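Local coordinates for protein benzoylformate decarboxylase (Mycobacterium smegmatis, PDB 4Q9D) that belongs to the thiamine pyrophosphate-dependent enzyme family, built from two cofactor-binding-type domains flanking a central domain, and holds a magnesium ion, at residues A359-L364 with T387-T392; V374-T379 with A395-T400; S347-T352 with E504-L509. One frame throughout, in Å; residues are numbered along the deposited sequence.

How the interactions relate
Along the chain the segments come in the order 347-352, 359-364, 374-379, 387-392, 395-400, 504-509, so interaction 3 closes a long loop that contains the other two, while the segments of interactions 1 and 2 alternate. Centres of interactions 1 and 2 lie about 13 Å apart, and Tyr361 OH touches Met376 SD at 3.6 Å. Interactions 1 and 3 are about 14 Å apart and joined through helix 357-367, whose Val363 and Glu362 meet Ile349. Interactions 2 and 3 do not touch. Together they run from the edge strand 397-399 of the C-terminal parallel sheet, through a layer of covering helices, to the surface of the C-terminal part of this thiamine pyrophosphate enzyme.

Interaction 1: residues A359-L364 with T387-T392; sequences AVYEVL and TWLPTT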
loop_
_atom_site.group_PDB
_atom_site.type_symbol
_atom_site.label_atom_id
_atom_site.label_comp_id
_atom_site.label_asym_id
_atom_site.label_seq_id
_atom_site.Cartn_x
_atom_site.Cartn_y
_atom_site.Cartn_z
ATOM N N ALA B 359 5.871 40.991 25.713
ATOM C CA ALA B 359 6.657 41.121 26.942
ATOM C C ALA B 359 7.549 39.907 27.154
ATOM O O ALA B 359 8.719 40.045 27.483
ATOM C CB ALA B 359 5.738 41.285 28.149
ATOM N N VAL B 360 6.982 38.711 26.988
ATOM C CA VAL B 360 7.709 37.466 27.248
ATOM C C VAL B 360 8.947 37.346 26.380
ATOM O O VAL B 360 10.020 37.016 26.869
ATOM C CB VAL B 360 6.826 36.191 26.968
ATOM C CG1 VAL B 360 7.667 34.916 27.106
ATOM C CG2 VAL B 360 5.629 36.156 27.874
ATOM N N TYR B 361 8.793 37.580 25.074
ATOM C CA TYR B 361 9.932 37.422 24.164
ATOM C C TYR B 361 11.002 38.492 24.347
ATOM O O TYR B 361 12.185 38.222 24.152
ATOM C CB TYR B 361 9.483 37.331 22.707
ATOM C CG TYR B 361 8.963 35.955 22.337
ATOM C CD1 TYR B 361 9.782 35.026 21.698
ATOM C CD2 TYR B 361 7.658 35.575 22.655
ATOM C CE1 TYR B 361 9.300 33.732 21.380
ATOM C CE2 TYR B 361 7.175 34.306 22.338
ATOM C CZ TYR B 361 7.991 33.395 21.699
ATOM O OH TYR B 361 7.468 32.159 21.383
ATOM N N GLU B 362 10.606 39.697 24.758
ATOM C CA GLU B 362 11.626 40.732 24.999
ATOM C C GLU B 362 12.436 40.377 26.208
ATOM O O GLU B 362 13.654 40.455 26.181
ATOM C CB GLU B 362 11.038 42.138 25.197
ATOM C CG GLU B 362 12.181 43.151 25.408
ATOM C CD GLU B 362 11.709 44.574 25.662
ATOM O OE1 GLU B 362 10.474 44.802 25.781
ATOM O OE2 GLU B 362 12.590 45.456 25.757
ATOM N N VAL B 363 11.772 39.951 27.282
ATOM C CA VAL B 363 12.525 39.448 28.429
ATOM C C VAL B 363 13.484 38.319 28.033
ATOM O O VAL B 363 14.625 38.272 28.487
ATOM C CB VAL B 363 11.609 38.938 29.549
ATOM C CG1 VAL B 363 12.448 38.311 30.648
ATOM C CG2 VAL B 363 10.753 40.086 30.092
ATOM N N LEU B 364 13.028 37.401 27.183
ATOM C CA LEU B 364 13.907 36.299 26.744
ATOM C C LEU B 364 15.125 36.833 25.998
ATOM O O LEU B 364 16.263 36.384 26.219
ATOM C CB LEU B 364 13.153 35.349 25.812
ATOM C CG LEU B 364 12.304 34.241 26.394
ATOM C CD1 LEU B 364 11.618 33.578 25.205
ATOM C CD2 LEU B 364 13.206 33.242 27.110
ATOM N N THR B 387 10.364 39.235 16.026
ATOM C CA THR B 387 10.696 40.578 16.512
ATOM C C THR B 387 11.854 40.573 17.480
ATOM O O THR B 387 12.762 41.379 17.359
ATOM C CB THR B 387 9.502 41.207 17.206
ATOM O OG1 THR B 387 8.436 41.288 16.258
ATOM C CG2 THR B 387 9.845 42.613 17.730
ATOM N N TRP B 388 11.845 39.634 18.421
ATOM C CA TRP B 388 12.797 39.697 19.527
ATOM C C TRP B 388 13.923 38.663 19.523
ATOM O O TRP B 388 14.931 38.862 20.199
ATOM C CB TRP B 388 12.040 39.602 20.853
ATOM C CG TRP B 388 11.173 40.817 21.123
ATOM C CD1 TRP B 388 9.802 40.879 21.111
ATOM C CD2 TRP B 388 11.632 42.138 21.451
ATOM N NE1 TRP B 388 9.384 42.168 21.413
ATOM C CE2 TRP B 388 10.490 42.955 21.623
ATOM C CE3 TRP B 388 12.904 42.712 21.609
ATOM C CZ2 TRP B 388 10.579 44.316 21.951
ATOM C CZ3 TRP B 388 12.992 44.068 21.936
ATOM C CH2 TRP B 388 11.831 44.849 22.103
ATOM N N LEU B 389 13.770 37.546 18.808
ATOM C CA LEU B 389 14.818 36.519 18.877
ATOM C C LEU B 389 15.340 36.143 17.505
ATOM O O LEU B 389 15.152 35.000 17.059
ATOM C CB LEU B 389 14.319 35.257 19.586
ATOM C CG LEU B 389 13.745 35.368 20.992
ATOM C CD1 LEU B 389 13.389 33.952 21.514
ATOM C CD2 LEU B 389 14.737 36.034 21.939
ATOM N N PRO B 390 16.013 37.094 16.830
ATOM C CA PRO B 390 16.547 36.747 15.508
ATOM C C PRO B 390 17.579 35.639 15.642
ATOM O O PRO B 390 18.324 35.577 16.630
ATOM C CB PRO B 390 17.234 38.036 15.034
ATOM C CG PRO B 390 17.489 38.845 16.322
ATOM C CD PRO B 390 16.325 38.485 17.224
ATOM N N THR B 391 17.611 34.760 14.647
ATOM C CA THR B 391 18.603 33.697 14.633
ATOM C C THR B 391 19.861 34.227 13.965
ATOM O O THR B 391 19.812 34.678 12.813
ATOM C CB THR B 391 18.084 32.515 13.814
ATOM O OG1 THR B 391 16.856 32.074 14.390
ATOM C CG2 THR B 391 19.091 31.370 13.800
ATOM N N THR B 392 20.989 34.144 14.670
ATOM C CA THR B 392 22.217 34.749 14.173
ATOM C C THR B 392 23.344 33.721 14.073
ATOM O O THR B 392 24.421 34.056 13.650
ATOM C CB THR B 392 22.658 35.935 15.086
ATOM O OG1 THR B 392 22.812 35.464 16.423
ATOM C CG2 THR B 392 21.593 37.032 15.088
#
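Glu362 holds its CG anti to the backbone N (chi1 -179°) and Trp388 holds its CG anti to its own carbonyl carbon, which puts Glu362 CG over the six-membered ring of Trp388. Glu362 CB stands 3.7 Å above the plane of the Trp388 ring system, over its centre, close to the CD2 and CE2 atoms shared by the two rings. One bond farther on, Glu362 CG makes a CH-pi contact, 3.7 Å from the centroid of the Trp388 six-membered ring and 11° off its normal. Because the chain stays extended beyond CG, Glu362 CD continues across the same face and reaches Trp388 CH2 at 3.6 Å. The carboxylate lies nearly flat on the ring, the two planes 6° apart. Both polar ends find partners nearby: Glu362 OE1 pairs with Ser347 OG, and Trp388 NE1 with Asn358 OD1, a bond that ties the same two helices. Thr387 CG2 packs on the opposite face of the indole, displaced toward its rim.

A second, largely apolar patch forms where helix 382-388 ends. Tyr361 O and Tyr361 CB lie 3.6 and 3.9 Å from Trp388 CB. Leu389, the first residue to leave helical geometry, sends its CD1 to the edge of the Tyr361 ring, 3.8 Å from Tyr361 CD1, and the two side chains cross at about a right angle. The same methyl, Leu389 CD1, also meets Leu364 CD1 at 4.1 Å. No hydrogen bond joins the two segments directly; they meet by packing.

Tyr361 OH is engaged by Thr381 OG1 and Thr431 OG1. Helix 357-367 sits among several elements: Tyr361 leans on Asp384 and Leu385 of helix 382-388, Leu364 on Val429 and Thr431 of strand 428-433, and Val363 on Leu509 and Leu513 of helix 506-518.

Interaction 2: residues V374-T379 with A395-T400; sequences VVMEST and ASFFAT
Val374 opens the pairing with its backbone N, which donates to Ser396 O over 2.8 Å in a nearly straight bond (172° at the hydrogen), approaching from above the carbonyl plane. Val374 O then receives Phe398 N at 3.0 Å and is also met by Phe397 CA at 3.3 Å in a CA-H...O contact. Val374 CG1 lies beside Phe397 CD1 on one face of the sheet. Val375 turns to the other face with Phe398, and its CG2 comes near Phe398 CB; both side chains also pack on Ile415 of helix 408-421. Met376 N gives the third bond, to Phe398 O, at 3.0 Å. Met376 CB packs against the far end of the Phe397 ring, 3.8 Å from Phe397 CZ. The Met376 chain bends at chi2, and its side chain touches Met382 and Leu385 of helix 382-388. At Glu377 a water bridges the diverging backbones: it donates to Met376 O and, over 2.6 Å, to Glu377 OE2, and accepts from Thr400 N. Gly406 N and Gly408 N also bind the Glu377 carboxylate. Strand 373-377, helix 382-388 and strand 397-399 form a beta-alpha-beta crossover, with 397-399 at the edge of the parallel six-stranded sheet of a thiamine pyrophosphate-binding domain.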
loop_
_atom_site.group_PDB
_atom_site.type_symbol
_atom_site.label_atom_id
_atom_site.label_comp_id
_atom_site.label_asym_id
_atom_site.label_seq_id
_atom_site.Cartn_x
_atom_site.Cartn_y
_atom_site.Cartn_z
ATOM N N VAL B 374 17.367 27.836 19.902
ATOM C CA VAL B 374 15.971 28.109 20.166
ATOM C C VAL B 374 15.121 26.999 19.530
ATOM O O VAL B 374 15.330 26.673 18.359
ATOM C CB VAL B 374 15.552 29.497 19.601
ATOM C CG1 VAL B 374 14.011 29.646 19.602
ATOM C CG2 VAL B 374 16.198 30.621 20.429
ATOM N N VAL B 375 14.189 26.419 20.300
ATOM C CA VAL B 375 13.186 25.495 19.742
ATOM C C VAL B 375 11.825 26.180 19.824
ATOM O O VAL B 375 11.459 26.688 20.881
ATOM C CB VAL B 375 13.136 24.146 20.506
ATOM C CG1 VAL B 375 12.004 23.275 19.970
ATOM C CG2 VAL B 375 14.459 23.421 20.372
ATOM N N MET B 376 11.074 26.200 18.722
ATOM C CA MET B 376 9.842 26.990 18.674
ATOM C C MET B 376 8.633 26.102 18.446
ATOM O O MET B 376 8.612 25.314 17.505
ATOM C CB MET B 376 9.901 28.000 17.509
ATOM C CG MET B 376 8.557 28.745 17.276
ATOM S SD MET B 376 8.178 29.853 18.685
ATOM C CE MET B 376 7.082 31.037 17.878
ATOM N N GLU B 377 7.621 26.262 19.292
ATOM C CA GLU B 377 6.354 25.559 19.142
ATOM C C GLU B 377 5.248 26.395 19.774
ATOM O O GLU B 377 4.702 26.033 20.815
ATOM C CB GLU B 377 6.420 24.182 19.801
ATOM C CG GLU B 377 5.293 23.245 19.397
ATOM C CD GLU B 377 5.695 21.785 19.468
ATOM O OE1 GLU B 377 5.249 21.089 20.404
ATOM O OE2 GLU B 377 6.455 21.333 18.587
ATOM N N SER B 378 4.963 27.543 19.174
ATOM C CA SER B 378 3.963 28.462 19.702
ATOM C C SER B 378 3.490 29.320 18.548
ATOM O O SER B 378 4.012 30.410 18.312
ATOM C CB SER B 378 4.560 29.334 20.805
ATOM O OG SER B 378 3.601 30.246 21.310
ATOM N N THR B 379 2.507 28.811 17.819
ATOM C CA THR B 379 2.125 29.406 16.537
ATOM C C THR B 379 1.516 30.800 16.693
ATOM O O THR B 379 1.724 31.669 15.842
ATOM C CB THR B 379 1.140 28.514 15.784
ATOM O OG1 THR B 379 0.104 28.128 16.686
ATOM C CG2 THR B 379 1.850 27.255 15.267
ATOM N N ALA B 395 22.516 26.282 12.805
ATOM C CA ALA B 395 22.052 25.177 13.641
ATOM C C ALA B 395 21.573 25.637 15.015
ATOM O O ALA B 395 21.858 24.997 16.018
ATOM C CB ALA B 395 23.141 24.093 13.767
ATOM N N SER B 396 20.817 26.740 15.064
ATOM C CA SER B 396 20.445 27.300 16.358
ATOM C C SER B 396 18.975 27.616 16.446
ATOM O O SER B 396 18.535 28.308 17.367
ATOM C CB SER B 396 21.279 28.553 16.666
ATOM O OG SER B 396 22.649 28.211 16.738
ATOM N N PHE B 397 18.224 27.130 15.467
ATOM C CA PHE B 397 16.778 27.283 15.457
ATOM C C PHE B 397 16.185 25.972 14.942
ATOM O O PHE B 397 16.650 25.437 13.927
ATOM C CB PHE B 397 16.312 28.400 14.523
ATOM C CG PHE B 397 14.826 28.527 14.475
ATOM C CD1 PHE B 397 14.161 29.315 15.409
ATOM C CD2 PHE B 397 14.080 27.803 13.549
ATOM C CE1 PHE B 397 12.749 29.401 15.409
ATOM C CE2 PHE B 397 12.696 27.890 13.527
ATOM C CZ PHE B 397 12.021 28.704 14.461
ATOM N N PHE B 398 15.167 25.469 15.635
ATOM C CA PHE B 398 14.469 24.236 15.218
ATOM C C PHE B 398 12.968 24.331 15.482
ATOM O O PHE B 398 12.544 24.806 16.536
ATOM C CB PHE B 398 15.005 23.024 15.985
ATOM C CG PHE B 398 16.500 22.843 15.875
ATOM C CD1 PHE B 398 17.048 21.964 14.937
ATOM C CD2 PHE B 398 17.359 23.537 16.724
ATOM C CE1 PHE B 398 18.437 21.783 14.831
ATOM C CE2 PHE B 398 18.759 23.367 16.631
ATOM C CZ PHE B 398 19.294 22.487 15.681
ATOM N N ALA B 399 12.174 23.888 14.517
ATOM C CA ALA B 399 10.742 23.708 14.725
ATOM C C ALA B 399 10.272 22.468 13.956
ATOM O O ALA B 399 10.988 21.953 13.078
ATOM C CB ALA B 399 9.963 24.936 14.263
ATOM N N THR B 400 9.068 22.013 14.295
ATOM C CA THR B 400 8.463 20.832 13.680
ATOM C C THR B 400 8.629 20.808 12.167
ATOM O O THR B 400 8.335 21.806 11.486
ATOM C CB THR B 400 6.974 20.725 14.013
ATOM O OG1 THR B 400 6.407 19.693 13.196
ATOM C CG2 THR B 400 6.241 22.076 13.737
HETATM O O HOH W 1 7.925 22.616 16.856
#

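Interaction 3: residues S347-T352 with E504-L509; sequences SDIPST and ESTDML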
loop_
_atom_site.group_PDB
_atom_site.type_symbol
_atom_site.label_atom_id
_atom_site.label_comp_id
_atom_site.label_asym_id
_atom_site.label_seq_id
_atom_site.Cartn_x
_atom_site.Cartn_y
_atom_site.Cartn_z
ATOM N N SER B 347 8.177 48.035 23.567
ATOM C CA SER B 347 8.363 47.269 24.786
ATOM C C SER B 347 7.139 47.225 25.690
ATOM O O SER B 347 6.490 48.244 25.903
ATOM C CB SER B 347 9.530 47.837 25.579
ATOM O OG SER B 347 9.583 47.176 26.813
ATOM N N ASP B 348 6.827 46.044 26.221
ATOM C CA ASP B 348 5.792 45.910 27.252
ATOM C C ASP B 348 6.418 45.526 28.592
ATOM O O ASP B 348 5.761 44.951 29.453
ATOM C CB ASP B 348 4.772 44.853 26.859
ATOM C CG ASP B 348 3.863 45.309 25.746
ATOM O OD1 ASP B 348 3.505 46.505 25.743
ATOM O OD2 ASP B 348 3.502 44.472 24.882
ATOM N N ILE B 349 7.699 45.820 28.753
ATOM C CA ILE B 349 8.377 45.641 30.040
ATOM C C ILE B 349 8.400 46.992 30.751
ATOM O O ILE B 349 8.669 48.006 30.108
ATOM C CB ILE B 349 9.837 45.241 29.812
ATOM C CG1 ILE B 349 9.926 43.849 29.198
ATOM C CG2 ILE B 349 10.676 45.381 31.097
ATOM C CD1 ILE B 349 11.374 43.417 28.979
ATOM N N PRO B 350 8.111 47.020 32.061
ATOM C CA PRO B 350 7.716 45.862 32.872
ATOM C C PRO B 350 6.229 45.575 32.788
ATOM O O PRO B 350 5.439 46.382 32.312
ATOM C CB PRO B 350 8.065 46.300 34.295
ATOM C CG PRO B 350 7.781 47.806 34.262
ATOM C CD PRO B 350 8.274 48.241 32.891
ATOM N N SER B 351 5.846 44.400 33.260
ATOM C CA SER B 351 4.465 43.978 33.154
ATOM C C SER B 351 4.200 42.904 34.209
ATOM O O SER B 351 5.112 42.155 34.587
ATOM C CB SER B 351 4.203 43.469 31.729
ATOM O OG SER B 351 2.843 43.168 31.540
ATOM N N THR B 352 2.978 42.849 34.729
ATOM C CA THR B 352 2.640 41.759 35.625
ATOM C C THR B 352 1.848 40.695 34.860
ATOM O O THR B 352 1.241 40.977 33.827
ATOM C CB THR B 352 1.808 42.199 36.853
ATOM O OG1 THR B 352 0.618 42.835 36.398
ATOM C CG2 THR B 352 2.593 43.132 37.761
ATOM N N GLU B 504 5.105 35.542 37.826
ATOM C CA GLU B 504 4.061 36.536 38.122
ATOM C C GLU B 504 4.254 37.894 37.430
ATOM O O GLU B 504 3.353 38.746 37.418
ATOM C CB GLU B 504 3.970 36.739 39.635
ATOM C CG GLU B 504 3.639 35.444 40.387
ATOM C CD GLU B 504 3.968 35.478 41.886
ATOM O OE1 GLU B 504 4.012 36.574 42.496
ATOM O OE2 GLU B 504 4.183 34.387 42.458
ATOM N N SER B 505 5.417 38.090 36.830
ATOM C CA SER B 505 5.761 39.395 36.286
ATOM C C SER B 505 6.957 39.253 35.379
ATOM O O SER B 505 7.644 38.214 35.392
ATOM C CB SER B 505 6.158 40.331 37.431
ATOM O OG SER B 505 7.358 39.853 38.041
ATOM N N THR B 506 7.248 40.311 34.633
ATOM C CA THR B 506 8.464 40.334 33.835
ATOM C C THR B 506 9.709 40.292 34.712
ATOM O O THR B 506 10.718 39.684 34.324
ATOM C CB THR B 506 8.498 41.539 32.880
ATOM O OG1 THR B 506 8.263 42.747 33.620
ATOM C CG2 THR B 506 7.427 41.385 31.808
ATOM N N ASP B 507 9.662 40.910 35.895
ATOM C CA ASP B 507 10.829 40.816 36.790
ATOM C C ASP B 507 11.095 39.378 37.209
ATOM O O ASP B 507 12.242 38.936 37.244
ATOM C CB ASP B 507 10.651 41.617 38.080
ATOM C CG ASP B 507 10.695 43.133 37.855
ATOM O OD1 ASP B 507 11.495 43.612 37.017
ATOM O OD2 ASP B 507 9.918 43.837 38.532
ATOM N N MET B 508 10.038 38.692 37.620
ATOM C CA MET B 508 10.173 37.305 38.081
ATOM C C MET B 508 10.628 36.412 36.925
ATOM O O MET B 508 11.519 35.579 37.091
ATOM C CB MET B 508 8.862 36.810 38.670
ATOM C CG MET B 508 9.039 35.508 39.414
ATOM S SD MET B 508 7.543 34.974 40.224
ATOM C CE MET B 508 7.949 33.219 40.439
ATOM N N LEU B 509 10.053 36.630 35.745
ATOM C CA LEU B 509 10.471 35.901 34.543
ATOM C C LEU B 509 11.971 36.040 34.318
ATOM O O LEU B 509 12.705 35.059 34.078
ATOM C CB LEU B 509 9.680 36.387 33.308
ATOM C CG LEU B 509 10.091 35.742 31.972
ATOM C CD1 LEU B 509 9.990 34.197 32.042
ATOM C CD2 LEU B 509 9.200 36.285 30.874
HETATM O O HOH W 2 7.686 43.320 36.611
#
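Ser351 and Thr506 meet where a surface loop runs antiparallel to the residues leading into helix 506-518, with Ser505 as the N-cap. Two hydrogen bonds cross between the segments, both joining Ser351 to Thr506. Thr506 N donates to Ser351 O at 2.8 Å, in a fairly straight bond (163° at the hydrogen) that arrives nearly in line with the C=O bond. In return Ser351 N donates to Thr506 OG1 at 3.0 Å. Thr506 OG1 stands between its backbone N and carbonyl carbon (chi1 53°), placed so that the side chain and the main chain of one residue grip both polar backbone atoms of Ser351. Next to this pair Thr352 and Ser505 form a single beta bridge, flanked by the Thr506 N bond to Ser351 O and a backbone bond between Glu504 and Ala353.

Close contacts surround the bonds. Thr506 CG2 packs on Ser351 CB at 3.8 Å, and Thr506 OG1 lies 3.2 Å from Pro350 CA. Ile349 touches Thr506 OG1 loosely through CG2 and packs on Asn366 of helix 357-367. Solvent takes part as well: a water accepts from Asp507 N and makes weak bonds to Ser351 O and Asp507 OD2.

Bonds within each segment shape the two partners. In the loop, Ser347 OG accepts from Ile349 N at 3.0 Å, an ST turn that precedes the cis peptide bond between Ile349 and Pro350. In the second segment Glu504 N makes a weak bond to Met508 SD. The start of the helix is capped by Ser505, whose OG accepts from Met508 N at 3.0 Å, with 167° at the hydrogen.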